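Local coordinates for CCMAN5 (Cellulosimicrobium cellulans, PDB 2XSG), which hydrolyses alpha-mannosides as a family 92 glycoside hydrolase, and enables mannose-6-phosphate modification of recombinant lysosomal enzymes made in yeast, at residues A[185-189]-A[259-263]; A[81-85]-A[147-151]; A[365-369]-A[699-703]. All coordinates share one frame. Residue numbers count along the deposited sequence, not the author numbering.

Contact 1 of 3, residues A[185-189]-A[259-263]; sequences VELSG and VEQAR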
ATOM      1  N   VAL A 185       4.259  20.299 -29.921  1.00  5.92           N
ATOM      2  CA  VAL A 185       4.316  18.881 -30.260  1.00  5.35           C
ATOM      3  C   VAL A 185       3.476  18.068 -29.286  1.00  5.19           C
ATOM      4  O   VAL A 185       3.439  18.352 -28.097  1.00  3.93           O
ATOM      5  CB  VAL A 185       5.769  18.348 -30.313  1.00  5.62           C
ATOM      6  CG1 VAL A 185       5.800  16.842 -30.589  1.00  5.48           C
ATOM      7  CG2 VAL A 185       6.551  19.062 -31.394  1.00  5.20           C
ATOM      8  N   GLU A 186       2.767  17.090 -29.838  1.00  5.25           N
ATOM      9  CA  GLU A 186       2.009  16.119 -29.068  1.00  5.35           C
ATOM     10  C   GLU A 186       2.574  14.740 -29.416  1.00  4.41           C
ATOM     11  O   GLU A 186       2.777  14.431 -30.607  1.00  4.30           O
ATOM     12  CB  GLU A 186       0.509  16.199 -29.383  1.00  5.38           C
ATOM     13  CG  GLU A 186      -0.388  15.372 -28.443  1.00  7.78           C
ATOM     14  CD  GLU A 186      -0.776  14.013 -29.015  1.00 10.01           C
ATOM     15  OE1 GLU A 186      -0.466  13.769 -30.201  1.00 11.03           O
ATOM     16  OE2 GLU A 186      -1.391  13.193 -28.281  1.00  9.18           O
ATOM     17  N   LEU A 187       2.887  13.974 -28.371  1.00  3.42           N
ATOM     18  CA  LEU A 187       3.419  12.616 -28.459  1.00  3.46           C
ATOM     19  C   LEU A 187       2.391  11.672 -27.859  1.00  2.95           C
ATOM     20  O   LEU A 187       1.775  11.998 -26.846  1.00  3.18           O
ATOM     21  CB  LEU A 187       4.712  12.489 -27.653  1.00  3.07           C
ATOM     22  CG  LEU A 187       5.905  13.411 -27.926  1.00  6.46           C
ATOM     23  CD1 LEU A 187       7.073  13.111 -26.979  1.00  5.97           C
ATOM     24  CD2 LEU A 187       6.354  13.288 -29.377  1.00  8.07           C
ATOM     25  N   SER A 188       2.198  10.508 -28.468  1.00  2.81           N
ATOM     26  CA  SER A 188       1.233   9.553 -27.930  1.00  2.87           C
ATOM     27  C   SER A 188       1.552   8.137 -28.340  1.00  2.60           C
ATOM     28  O   SER A 188       2.218   7.909 -29.366  1.00  2.37           O
ATOM     29  CB  SER A 188      -0.189   9.902 -28.398  1.00  2.38           C
ATOM     30  OG  SER A 188      -0.306   9.689 -29.795  1.00  4.19           O
ATOM     31  N   GLY A 189       1.049   7.190 -27.545  1.00  2.32           N
ATOM     32  CA  GLY A 189       1.260   5.771 -27.781  1.00  2.92           C
ATOM     33  C   GLY A 189       0.946   4.948 -26.548  1.00  3.37           C
ATOM     34  O   GLY A 189       0.122   5.344 -25.727  1.00  3.64           O
ATOM     35  N   VAL A 259      -5.333   6.219 -26.427  1.00  3.20           N
ATOM     36  CA  VAL A 259      -4.670   7.493 -26.598  1.00  3.32           C
ATOM     37  C   VAL A 259      -5.711   8.613 -26.680  1.00  3.51           C
ATOM     38  O   VAL A 259      -5.568   9.652 -26.032  1.00  3.41           O
ATOM     39  CB  VAL A 259      -3.746   7.488 -27.839  1.00  3.86           C
ATOM     40  CG1 VAL A 259      -3.620   8.902 -28.432  1.00  2.01           C
ATOM     41  CG2 VAL A 259      -2.359   6.931 -27.454  1.00  3.03           C
ATOM     42  N   GLU A 260      -6.770   8.393 -27.459  1.00  3.75           N
ATOM     43  CA  GLU A 260      -7.754   9.427 -27.620  1.00  4.54           C
ATOM     44  C   GLU A 260      -8.507   9.674 -26.317  1.00  3.61           C
ATOM     45  O   GLU A 260      -8.801  10.829 -25.990  1.00  3.61           O
ATOM     46  CB  GLU A 260      -8.694   9.161 -28.809  1.00  5.71           C
ATOM     47  CG  GLU A 260      -9.619  10.366 -29.145  1.00 10.78           C
ATOM     48  CD  GLU A 260      -8.902  11.601 -29.741  1.00 16.87           C
ATOM     49  OE1 GLU A 260      -7.909  11.463 -30.495  1.00 18.18           O
ATOM     50  OE2 GLU A 260      -9.355  12.729 -29.453  1.00 20.50           O
ATOM     51  N   GLN A 261      -8.771   8.624 -25.549  1.00  2.90           N
ATOM     52  CA  GLN A 261      -9.337   8.830 -24.221  1.00  2.88           C
ATOM     53  C   GLN A 261      -8.394   9.668 -23.328  1.00  2.58           C
ATOM     54  O   GLN A 261      -8.857  10.546 -22.601  1.00  2.98           O
ATOM     55  CB  GLN A 261      -9.718   7.510 -23.549  1.00  2.40           C
ATOM     56  CG  GLN A 261     -10.454   7.703 -22.224  1.00  3.26           C
ATOM     57  CD  GLN A 261     -11.807   8.378 -22.408  1.00  2.00           C
ATOM     58  OE1 GLN A 261     -12.709   7.803 -23.001  1.00  4.28           O
ATOM     59  NE2 GLN A 261     -11.944   9.605 -21.908  1.00  2.16           N
ATOM     60  N   ALA A 262      -7.084   9.426 -23.423  1.00  2.36           N
ATOM     61  CA  ALA A 262      -6.098  10.219 -22.672  1.00  3.15           C
ATOM     62  C   ALA A 262      -6.149  11.716 -23.057  1.00  3.19           C
ATOM     63  O   ALA A 262      -6.049  12.583 -22.209  1.00  2.33           O
ATOM     64  CB  ALA A 262      -4.694   9.653 -22.858  1.00  2.29           C
ATOM     65  N   ARG A 263      -6.317  11.988 -24.352  1.00  3.93           N
ATOM     66  CA  ARG A 263      -6.492  13.354 -24.866  1.00  4.21           C
ATOM     67  C   ARG A 263      -7.730  14.052 -24.312  1.00  4.40           C
ATOM     68  O   ARG A 263      -7.674  15.213 -23.900  1.00  4.20           O
ATOM     69  CB  ARG A 263      -6.539  13.317 -26.394  1.00  3.85           C
ATOM     70  CG  ARG A 263      -5.173  13.105 -27.031  1.00  4.18           C
ATOM     71  CD  ARG A 263      -5.350  12.765 -28.499  1.00  6.71           C
ATOM     72  NE  ARG A 263      -4.082  12.531 -29.177  1.00  7.10           N
ATOM     73  CZ  ARG A 263      -3.952  11.921 -30.353  1.00 10.39           C
ATOM     74  NH1 ARG A 263      -5.027  11.446 -30.986  1.00  7.53           N
ATOM     75  NH2 ARG A 263      -2.737  11.775 -30.896  1.00  9.33           N
TER
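One arginine between two carboxylates, one on a strand and one on its own helix, is the striking feature here. From helix 259-270, Arg263 meets Glu186 of strand 185-195 in a side-on pair: Arg263 NE donates to Glu186 OE2 at 2.9 Å and Arg263 NH2 to Glu186 OE1 at 3.1 Å, with a weak bond from Arg263 NH2 to Glu186 OE2 at 3.3 Å. The third guanidinium nitrogen, Arg263 NH1, turns back to Glu260 OE1, 2.9 Å away. Glu186 OE2 has a further partner in Thr205 of the neighbouring strand 198-208.

Strand alternation sets up this meeting. Glu186 and Ser188 direct their CA-to-CB bonds toward the helix while Leu187 between them points away. Beside the charges, van der Waals contact takes over: Ser188 CB lies 3.6 Å from Val259 CG1, and Gly189 O is 3.4 Å from Val259 CG2, at the start of the helix. The two axes stay 8.9 Å apart, their directions differing by 137°, so side chains span most of the gap, while at Gly189 the strand's own carbonyl reaches Val259. Helix 259-270 thus lies against the large antiparallel sheet of the N-terminal region.

The general lesson is that a sheet and a helix can be joined by charge beside a small van der Waals contact, with one arginine shared by an acid from each element and the Thr205 hydroxyl adding to Glu186's partners.

Contact 2 of 3, residues A[81-85]-A[147-151]; sequences VVPTS and HRYAF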
ATOM      1  N   VAL A  81      10.977  11.404 -18.443  1.00  3.12           N
ATOM      2  CA  VAL A  81      11.228  12.721 -19.038  1.00  2.38           C
ATOM      3  C   VAL A  81      12.465  13.366 -18.398  1.00  2.49           C
ATOM      4  O   VAL A  81      12.485  13.614 -17.199  1.00  2.00           O
ATOM      5  CB  VAL A  81       9.999  13.648 -18.881  1.00  2.67           C
ATOM      6  CG1 VAL A  81      10.328  15.108 -19.319  1.00  2.00           C
ATOM      7  CG2 VAL A  81       8.759  13.075 -19.639  1.00  2.00           C
ATOM      8  N   VAL A  82      13.486  13.613 -19.216  1.00  2.07           N
ATOM      9  CA  VAL A  82      14.779  14.094 -18.765  1.00  2.66           C
ATOM     10  C   VAL A  82      15.107  15.452 -19.398  1.00  2.63           C
ATOM     11  O   VAL A  82      15.291  15.527 -20.624  1.00  3.18           O
ATOM     12  CB  VAL A  82      15.927  13.099 -19.149  1.00  2.50           C
ATOM     13  CG1 VAL A  82      17.279  13.609 -18.655  1.00  2.00           C
ATOM     14  CG2 VAL A  82      15.659  11.712 -18.590  1.00  3.01           C
ATOM     15  N   PRO A  83      15.213  16.518 -18.577  1.00  2.86           N
ATOM     16  CA  PRO A  83      15.636  17.816 -19.103  1.00  3.10           C
ATOM     17  C   PRO A  83      17.152  17.854 -19.327  1.00  3.38           C
ATOM     18  O   PRO A  83      17.916  17.328 -18.509  1.00  3.67           O
ATOM     19  CB  PRO A  83      15.238  18.783 -17.983  1.00  3.11           C
ATOM     20  CG  PRO A  83      15.388  17.968 -16.736  1.00  3.21           C
ATOM     21  CD  PRO A  83      14.945  16.583 -17.127  1.00  2.92           C
ATOM     22  N   THR A  84      17.577  18.464 -20.431  1.00  3.07           N
ATOM     23  CA  THR A  84      18.996  18.537 -20.762  1.00  3.64           C
ATOM     24  C   THR A  84      19.296  19.696 -21.709  1.00  3.67           C
ATOM     25  O   THR A  84      18.427  20.105 -22.491  1.00  4.18           O
ATOM     26  CB  THR A  84      19.501  17.215 -21.368  1.00  3.35           C
ATOM     27  OG1 THR A  84      20.918  17.281 -21.536  1.00  4.42           O
ATOM     28  CG2 THR A  84      18.824  16.914 -22.716  1.00  4.49           C
ATOM     29  N   SER A  85      20.514  20.232 -21.624  1.00  4.06           N
ATOM     30  CA  SER A  85      20.976  21.235 -22.587  1.00  3.93           C
ATOM     31  C   SER A  85      21.887  20.581 -23.607  1.00  4.38           C
ATOM     32  O   SER A  85      22.437  21.253 -24.483  1.00  4.39           O
ATOM     33  CB  SER A  85      21.698  22.392 -21.892  1.00  3.68           C
ATOM     34  OG  SER A  85      20.841  23.007 -20.957  1.00  4.10           O
ATOM     35  N   HIS A 147       4.750  19.475 -15.938  1.00  3.54           N
ATOM     36  CA  HIS A 147       6.148  19.873 -15.779  1.00  4.27           C
ATOM     37  C   HIS A 147       6.325  21.358 -16.118  1.00  4.94           C
ATOM     38  O   HIS A 147       5.757  21.856 -17.117  1.00  4.14           O
ATOM     39  CB  HIS A 147       7.034  19.099 -16.750  1.00  4.56           C
ATOM     40  CG  HIS A 147       6.945  17.610 -16.622  1.00  4.54           C
ATOM     41  ND1 HIS A 147       8.050  16.821 -16.376  1.00  5.06           N
ATOM     42  CD2 HIS A 147       5.895  16.763 -16.745  1.00  5.03           C
ATOM     43  CE1 HIS A 147       7.682  15.555 -16.322  1.00  4.31           C
ATOM     44  NE2 HIS A 147       6.381  15.489 -16.544  1.00  6.90           N
ATOM     45  N   ARG A 148       7.113  22.045 -15.291  1.00  4.59           N
ATOM     46  CA  ARG A 148       7.650  23.377 -15.622  1.00  5.28           C
ATOM     47  C   ARG A 148       9.161  23.427 -15.366  1.00  5.20           C
ATOM     48  O   ARG A 148       9.613  23.200 -14.229  1.00  5.21           O
ATOM     49  CB  ARG A 148       6.946  24.477 -14.813  1.00  4.87           C
ATOM     50  CG  ARG A 148       7.381  25.886 -15.196  1.00  4.42           C
ATOM     51  CD  ARG A 148       6.513  26.923 -14.530  1.00  5.64           C
ATOM     52  NE  ARG A 148       6.503  26.782 -13.067  1.00  5.99           N
ATOM     53  CZ  ARG A 148       5.565  27.308 -12.291  1.00  7.25           C
ATOM     54  NH1 ARG A 148       4.557  27.987 -12.846  1.00  6.62           N
ATOM     55  NH2 ARG A 148       5.616  27.150 -10.970  1.00  6.99           N
ATOM     56  N   TYR A 149       9.928  23.730 -16.418  1.00  5.41           N
ATOM     57  CA  TYR A 149      11.394  23.774 -16.363  1.00  5.88           C
ATOM     58  C   TYR A 149      11.937  25.154 -16.683  1.00  5.91           C
ATOM     59  O   TYR A 149      11.453  25.823 -17.607  1.00  6.66           O
ATOM     60  CB  TYR A 149      12.003  22.777 -17.366  1.00  5.73           C
ATOM     61  CG  TYR A 149      11.674  21.348 -17.065  1.00  6.09           C
ATOM     62  CD1 TYR A 149      10.682  20.685 -17.777  1.00  4.90           C
ATOM     63  CD2 TYR A 149      12.352  20.653 -16.061  1.00  3.85           C
ATOM     64  CE1 TYR A 149      10.369  19.361 -17.501  1.00  6.05           C
ATOM     65  CE2 TYR A 149      12.037  19.333 -15.773  1.00  4.36           C
ATOM     66  CZ  TYR A 149      11.039  18.695 -16.489  1.00  3.86           C
ATOM     67  OH  TYR A 149      10.717  17.389 -16.217  1.00  4.06           O
ATOM     68  N   ALA A 150      12.939  25.586 -15.927  1.00  6.30           N
ATOM     69  CA  ALA A 150      13.694  26.801 -16.264  1.00  6.54           C
ATOM     70  C   ALA A 150      15.140  26.464 -16.567  1.00  6.43           C
ATOM     71  O   ALA A 150      15.867  26.042 -15.677  1.00  7.43           O
ATOM     72  CB  ALA A 150      13.613  27.836 -15.113  1.00  6.81           C
ATOM     73  N   PHE A 151      15.569  26.667 -17.811  1.00  6.28           N
ATOM     74  CA  PHE A 151      16.946  26.349 -18.235  1.00  6.34           C
ATOM     75  C   PHE A 151      17.833  27.593 -18.180  1.00  6.84           C
ATOM     76  O   PHE A 151      17.322  28.698 -18.295  1.00  6.64           O
ATOM     77  CB  PHE A 151      16.938  25.824 -19.672  1.00  5.98           C
ATOM     78  CG  PHE A 151      16.407  24.427 -19.813  1.00  6.73           C
ATOM     79  CD1 PHE A 151      15.045  24.175 -19.723  1.00  6.98           C
ATOM     80  CD2 PHE A 151      17.276  23.366 -20.067  1.00  5.78           C
ATOM     81  CE1 PHE A 151      14.545  22.874 -19.877  1.00  7.10           C
ATOM     82  CE2 PHE A 151      16.790  22.069 -20.221  1.00  5.86           C
ATOM     83  CZ  PHE A 151      15.424  21.821 -20.119  1.00  7.29           C
TER
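This is face-to-face packing between two layers of a beta-sandwich. Strand 80-84 is an outermost strand of a five-stranded antiparallel sheet, strand 144-150 belongs to the larger antiparallel sheet, and both fall in the N-terminal region of this family 92 enzyme, whose N-terminal domain family is placed in the galactose mutarotase clan. The strand axes run 9.3 Å apart and nearly parallel, at -15°, a spacing too wide for backbone pairing; backbone bonds go largely to neighbours in the same layer, as Val82 with Val160 and His147 with Leu250.

Every second residue fills the space between. Val81 and Pro83 point toward the opposite strand, as do His147, Tyr149 and Phe151. The Pro83 ring lies over one face of the Tyr149 ring in a CH-pi contact, with Pro83 CB 4.2 Å from the ring centroid, and Pro83 CB is also 3.7 Å from Phe151 CZ. Pro83 thus touches both aromatic side chains, while Val81 CB sits 3.9 Å from His147 CE1. Toward the end of the strand, Thr84 O approaches Phe151 CE2 at 3.4 Å, and Ser85 OG, hydrogen-bonded to Asn119, meets the edge of the Phe151 ring.

Polar atoms do occur in this interior, but they are paired: His147 ND1 and Tyr149 OH share a hydrogen bond of 2.7 Å, and His147 NE2 bonds to His64. The chemistry implies a junction between layers that rests on shape and apolar area, with the buried polar groups satisfied from within a layer or by neighbouring residues.

Contact 3 of 3, residues A[365-369]-A[699-703]; sequences YIDPA and ITYDD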
ATOM      1  N   TYR A 365     -13.596   2.852   7.551  1.00  4.50           N
ATOM      2  CA  TYR A 365     -14.058   3.818   8.559  1.00  4.70           C
ATOM      3  C   TYR A 365     -13.513   5.245   8.397  1.00  5.57           C
ATOM      4  O   TYR A 365     -13.957   6.171   9.091  1.00  6.15           O
ATOM      5  CB  TYR A 365     -13.982   3.262   9.998  1.00  4.73           C
ATOM      6  CG  TYR A 365     -12.620   3.168  10.666  1.00  3.93           C
ATOM      7  CD1 TYR A 365     -11.870   4.305  10.934  1.00  3.24           C
ATOM      8  CD2 TYR A 365     -12.127   1.933  11.113  1.00  5.23           C
ATOM      9  CE1 TYR A 365     -10.639   4.217  11.588  1.00  4.61           C
ATOM     10  CE2 TYR A 365     -10.917   1.831  11.777  1.00  3.81           C
ATOM     11  CZ  TYR A 365     -10.168   2.990  12.006  1.00  4.33           C
ATOM     12  OH  TYR A 365      -8.956   2.911  12.661  1.00  2.83           O
ATOM     13  N   ILE A 366     -12.589   5.433   7.452  1.00  5.76           N
ATOM     14  CA  ILE A 366     -12.050   6.764   7.183  1.00  6.01           C
ATOM     15  C   ILE A 366     -12.726   7.426   5.968  1.00  6.41           C
ATOM     16  O   ILE A 366     -13.061   8.613   6.021  1.00  6.63           O
ATOM     17  CB  ILE A 366     -10.506   6.756   7.103  1.00  6.58           C
ATOM     18  CG1 ILE A 366      -9.944   6.567   8.526  1.00  7.45           C
ATOM     19  CG2 ILE A 366      -9.967   8.081   6.519  1.00  7.65           C
ATOM     20  CD1 ILE A 366      -8.497   6.221   8.588  1.00  9.58           C
ATOM     21  N   ASP A 367     -12.949   6.642   4.908  1.00  5.97           N
ATOM     22  CA  ASP A 367     -13.604   7.114   3.691  1.00  5.57           C
ATOM     23  C   ASP A 367     -14.527   6.021   3.145  1.00  4.72           C
ATOM     24  O   ASP A 367     -14.155   5.290   2.216  1.00  4.39           O
ATOM     25  CB  ASP A 367     -12.559   7.527   2.651  1.00  5.56           C
ATOM     26  CG  ASP A 367     -13.159   8.287   1.475  1.00  6.70           C
ATOM     27  OD1 ASP A 367     -14.395   8.257   1.268  1.00  6.55           O
ATOM     28  OD2 ASP A 367     -12.374   8.924   0.751  1.00  7.88           O
ATOM     29  N   PRO A 368     -15.731   5.887   3.741  1.00  4.37           N
ATOM     30  CA  PRO A 368     -16.626   4.773   3.371  1.00  3.96           C
ATOM     31  C   PRO A 368     -16.963   4.696   1.868  1.00  4.12           C
ATOM     32  O   PRO A 368     -16.985   3.587   1.301  1.00  3.69           O
ATOM     33  CB  PRO A 368     -17.881   5.033   4.226  1.00  4.61           C
ATOM     34  CG  PRO A 368     -17.367   5.786   5.417  1.00  4.44           C
ATOM     35  CD  PRO A 368     -16.284   6.690   4.848  1.00  3.91           C
ATOM     36  N   ALA A 369     -17.192   5.855   1.232  1.00  3.87           N
ATOM     37  CA  ALA A 369     -17.557   5.923  -0.198  1.00  3.74           C
ATOM     38  C   ALA A 369     -16.436   5.416  -1.094  1.00  3.86           C
ATOM     39  O   ALA A 369     -16.687   4.720  -2.078  1.00  3.10           O
ATOM     40  CB  ALA A 369     -17.913   7.352  -0.601  1.00  3.99           C
ATOM     41  N   ILE A 699     -13.295  11.964  12.860  1.00  7.11           N
ATOM     42  CA  ILE A 699     -13.497  11.564  11.476  1.00  6.95           C
ATOM     43  C   ILE A 699     -14.836  12.119  11.010  1.00  7.62           C
ATOM     44  O   ILE A 699     -15.883  11.732  11.536  1.00  7.58           O
ATOM     45  CB  ILE A 699     -13.456  10.024  11.288  1.00  6.67           C
ATOM     46  CG1 ILE A 699     -12.152   9.440  11.866  1.00  6.27           C
ATOM     47  CG2 ILE A 699     -13.630   9.671   9.786  1.00  5.69           C
ATOM     48  CD1 ILE A 699     -12.149   7.855  11.992  1.00  5.08           C
ATOM     49  N   THR A 700     -14.787  13.041  10.042  1.00  7.95           N
ATOM     50  CA  THR A 700     -15.985  13.681   9.480  1.00  8.40           C
ATOM     51  C   THR A 700     -16.396  12.984   8.186  1.00  8.46           C
ATOM     52  O   THR A 700     -15.592  12.861   7.262  1.00  8.20           O
ATOM     53  CB  THR A 700     -15.741  15.180   9.229  1.00  8.62           C
ATOM     54  OG1 THR A 700     -15.229  15.785  10.433  1.00  9.48           O
ATOM     55  CG2 THR A 700     -17.020  15.888   8.786  1.00  8.08           C
ATOM     56  N   TYR A 701     -17.630  12.487   8.155  1.00  8.67           N
ATOM     57  CA  TYR A 701     -18.175  11.794   6.990  1.00  9.41           C
ATOM     58  C   TYR A 701     -18.836  12.755   5.995  1.00  9.92           C
ATOM     59  O   TYR A 701     -19.053  13.924   6.306  1.00 10.04           O
ATOM     60  CB  TYR A 701     -19.109  10.656   7.439  1.00  8.80           C
ATOM     61  CG  TYR A 701     -18.339   9.699   8.314  1.00  9.27           C
ATOM     62  CD1 TYR A 701     -17.306   8.939   7.779  1.00  7.20           C
ATOM     63  CD2 TYR A 701     -18.580   9.621   9.695  1.00  7.54           C
ATOM     64  CE1 TYR A 701     -16.568   8.084   8.573  1.00  7.17           C
ATOM     65  CE2 TYR A 701     -17.844   8.768  10.505  1.00  7.05           C
ATOM     66  CZ  TYR A 701     -16.839   8.002   9.933  1.00  6.78           C
ATOM     67  OH  TYR A 701     -16.093   7.164  10.700  1.00  4.64           O
ATOM     68  N   ASP A 702     -19.137  12.261   4.798  1.00 10.76           N
ATOM     69  CA  ASP A 702     -19.613  13.112   3.707  1.00 11.48           C
ATOM     70  C   ASP A 702     -20.874  13.904   4.040  1.00 12.14           C
ATOM     71  O   ASP A 702     -21.068  14.979   3.497  1.00 12.41           O
ATOM     72  CB  ASP A 702     -19.786  12.303   2.413  1.00 11.77           C
ATOM     73  CG  ASP A 702     -18.450  11.747   1.893  1.00 12.86           C
ATOM     74  OD1 ASP A 702     -17.404  12.374   2.171  1.00 13.73           O
ATOM     75  OD2 ASP A 702     -18.438  10.688   1.221  1.00 10.76           O
ATOM     76  N   ASP A 703     -21.723  13.385   4.923  1.00 12.81           N
ATOM     77  CA  ASP A 703     -22.918  14.124   5.330  1.00 13.97           C
ATOM     78  C   ASP A 703     -22.694  15.136   6.464  1.00 14.18           C
ATOM     79  O   ASP A 703     -23.626  15.834   6.874  1.00 13.77           O
ATOM     80  CB  ASP A 703     -24.072  13.185   5.673  1.00 14.20           C
ATOM     81  CG  ASP A 703     -23.760  12.243   6.831  1.00 15.77           C
ATOM     82  OD1 ASP A 703     -22.723  12.396   7.521  1.00 16.92           O
ATOM     83  OD2 ASP A 703     -24.571  11.319   7.032  1.00 15.64           O
TER
HETATM   84  O   HOH W   1     -14.878  10.634   5.703  1.00 13.57           O
HETATM   85  O   HOH W   2     -16.649   8.854   2.296  1.00  3.46           O
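Ile699, close to the end of strand 696-700, packs against the last residues of helix 353-366. Its CD1 atom lies 3.7 Å from Tyr365 CD1 and 4.3 Å from Ile366 CG1, while Ile699 CG2 comes within 3.6 Å of Tyr365 O. A second apolar contact sits beside it, where Pro368 CD meets Tyr701 CD1 at 3.8 Å. Helix 665-675 extends this centre around Tyr365 and Ile366, and Val741 and Val742 of helix 738-742 cover Tyr701.

Moving outward, backbone carbonyls where helix 353-366 ends find partners across the contact. Tyr701 OH donates to Tyr365 O at 2.9 Å, a bond that ties the phenol to the end of the helix. At the next carbonyl a water bridges the segments, donating to Ile366 O at 2.7 Å and to Thr700 O at 2.8 Å.

At the exposed margin the contact is mainly polar. A second water donates to Asp367 OD1 at 2.5 Å and to Asp702 OD2 at 2.8 Å, and accepts from Ala369 N at 3.2 Å. Asp702 OD1 is held by a salt bridge to Arg292, just before strand 293-296, which pairs with strand 696-700. Asp367 itself occupies the N-cap of helix 368-387: Leu370 N donates a weak hydrogen bond to Asp367 OD1, and Pro368 follows the cap.

The arrangement is a helix-helix junction at an N-cap aspartate, packed against strand 696-700, next to the outermost strand 293-296 of the mixed beta-sheet that accompanies the helical catalytic domain of family 92.

How the contacts relate
Contacts 1 and 2 serve the same ten-stranded sheet, through strands 185-195 and 144-150, yet contact 1 joins it to a helix and contact 2 to a second sheet. Their centres are 20 Å apart and their nearest atoms about 8 Å, without touching. Contact 3 stands apart, its centre 36 Å from that of contact 1 and 40 Å from that of contact 2, where the helices of the catalytic region meet a mixed sheet. Chemistry follows place: contact 2, buried between two sheets, relies on rings and apolar area; contact 1, buried but charged, uses a salt-bridge network; contact 3, partly exposed, grades from an apolar centre to bridging waters.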